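Local coordinates for protein type 3 secretion system chaperone YscE (Yersinia pestis, PDB 2P58) that acts with YscG as a cytoplasmic chaperone of the type III secretion system, preventing premature polymerization of the needle protein YscF, at residues Val13-Thr17 and Ile57-Gly62. Residues are numbered along the deposited sequence; the frame is centred on the assembly and turned at random.
Sequences VRSIT and IHYVAG
Ile57 lies at the middle of this helix-helix contact, its two branches meeting different residues of the 13-17 turn. The CD1 methyl at the end of its longer branch reaches CD1 of Ile16 at 3.8 Å, the two side chains crossing at a slant so that they touch end methyl to end methyl. Ile16 gets there with CG1 set between its backbone N and carbonyl carbon (chi1 67°) and the rest of the chain extended. Both isoleucines are buried, as suits branched apolar chains; Ile16 also packs on apolar side chains of both partner proteins, Ile57 on one of a single partner.

The short branch of Ile57, CG2, sits 3.6 Å from OG1 of Thr17, the two side chains running past one another in opposite senses. A hydroxyl can face a methyl here because its hydrogen is already taken up within its own helix: OG1 donates to Val13 O over 2.8 Å, approaching from above the carbonyl plane (C=O...OG1 140°), while Thr17 N reaches the same oxygen from the other face. The CG2 of Thr17 lies loosely at the edge of the exposed His58 ring, near its plane.

One turn earlier, Val13 spreads its methyls, CG1 to Ile57 CG2 at 4.3 Å and CG2 to Ala61 CB at 4.2 Å; the small alanine lets the two backbones come close here. Gly62 follows with a positive phi of 70°, which glycine adopts easily. The pairing of Val13 with Ala61 and Thr17 with Ile57 is that of an antiparallel helical hairpin, joined here at its open end, away from the connection between the helices and close to where the modelled chain begins and ends.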
# COMPACT_ATOMS: atom_id res chain seq x y z
N VAL A 13 -6.95 5.84 -17.12
CA VAL A 13 -6.11 4.68 -17.41
C VAL A 13 -5.16 5.02 -18.55
O VAL A 13 -3.94 4.80 -18.48
CB VAL A 13 -6.95 3.44 -17.83
CG1 VAL A 13 -6.03 2.30 -18.29
CG2 VAL A 13 -7.82 2.97 -16.66
N ARG A 14 -5.73 5.55 -19.62
CA ARG A 14 -4.94 5.92 -20.77
C ARG A 14 -3.88 6.91 -20.34
O ARG A 14 -2.72 6.77 -20.70
CB ARG A 14 -5.84 6.55 -21.84
CG ARG A 14 -5.08 6.99 -23.08
CD ARG A 14 -6.03 7.32 -24.23
NE ARG A 14 -5.33 7.81 -25.42
CZ ARG A 14 -4.98 9.08 -25.62
NH1 ARG A 14 -5.29 10.01 -24.71
NH2 ARG A 14 -4.33 9.42 -26.72
N SER A 15 -4.27 7.90 -19.54
CA SER A 15 -3.33 8.91 -19.09
C SER A 15 -2.22 8.34 -18.20
O SER A 15 -1.03 8.61 -18.42
CB SER A 15 -4.07 10.01 -18.33
OG SER A 15 -3.15 11.01 -17.91
N ILE A 16 -2.57 7.55 -17.19
CA ILE A 16 -1.49 7.03 -16.35
C ILE A 16 -0.61 6.03 -17.08
O ILE A 16 0.56 5.92 -16.77
CB ILE A 16 -1.97 6.42 -15.02
CG1 ILE A 16 -2.77 5.15 -15.26
CG2 ILE A 16 -2.76 7.45 -14.23
CD1 ILE A 16 -3.22 4.49 -13.94
N THR A 17 -1.16 5.32 -18.06
CA THR A 17 -0.34 4.37 -18.80
C THR A 17 0.67 5.17 -19.65
O THR A 17 1.84 4.80 -19.78
CB THR A 17 -1.21 3.49 -19.71
OG1 THR A 17 -2.09 2.71 -18.88
CG2 THR A 17 -0.37 2.57 -20.55
N ILE A 57 -1.12 -2.52 -14.36
CA ILE A 57 -2.21 -1.78 -15.01
C ILE A 57 -2.75 -2.58 -16.19
O ILE A 57 -3.96 -2.64 -16.39
CB ILE A 57 -1.75 -0.38 -15.47
CG1 ILE A 57 -1.49 0.52 -14.25
CG2 ILE A 57 -2.82 0.25 -16.40
CD1 ILE A 57 -2.74 0.75 -13.37
N HIS A 58 -1.87 -3.20 -16.97
CA HIS A 58 -2.36 -4.01 -18.11
C HIS A 58 -3.24 -5.16 -17.63
O HIS A 58 -4.33 -5.41 -18.13
CB HIS A 58 -1.19 -4.61 -18.90
CG HIS A 58 -0.47 -3.61 -19.75
ND1 HIS A 58 0.58 -3.97 -20.57
CD2 HIS A 58 -0.68 -2.29 -19.95
CE1 HIS A 58 0.99 -2.90 -21.24
NE2 HIS A 58 0.25 -1.87 -20.87
N TYR A 59 -2.73 -5.89 -16.65
CA TYR A 59 -3.45 -7.04 -16.13
C TYR A 59 -4.76 -6.71 -15.45
O TYR A 59 -5.73 -7.48 -15.54
CB TYR A 59 -2.61 -7.81 -15.09
CG TYR A 59 -1.22 -8.26 -15.51
CD1 TYR A 59 -0.91 -8.56 -16.83
CD2 TYR A 59 -0.20 -8.34 -14.55
CE1 TYR A 59 0.39 -8.92 -17.20
CE2 TYR A 59 1.08 -8.70 -14.90
CZ TYR A 59 1.38 -8.98 -16.22
OH TYR A 59 2.68 -9.33 -16.52
N VAL A 60 -4.81 -5.57 -14.77
CA VAL A 60 -6.01 -5.27 -14.03
C VAL A 60 -7.00 -4.39 -14.72
O VAL A 60 -8.20 -4.66 -14.66
CB VAL A 60 -5.67 -4.64 -12.65
CG1 VAL A 60 -6.93 -4.29 -11.90
CG2 VAL A 60 -4.83 -5.62 -11.83
N ALA A 61 -6.53 -3.36 -15.39
CA ALA A 61 -7.44 -2.44 -16.04
C ALA A 61 -7.43 -2.69 -17.53
O ALA A 61 -8.35 -2.29 -18.23
CB ALA A 61 -7.03 -1.01 -15.75
N GLY A 62 -6.41 -3.40 -17.98
CA GLY A 62 -6.25 -3.67 -19.38
C GLY A 62 -5.90 -2.34 -20.02
O GLY A 62 -4.86 -1.73 -19.65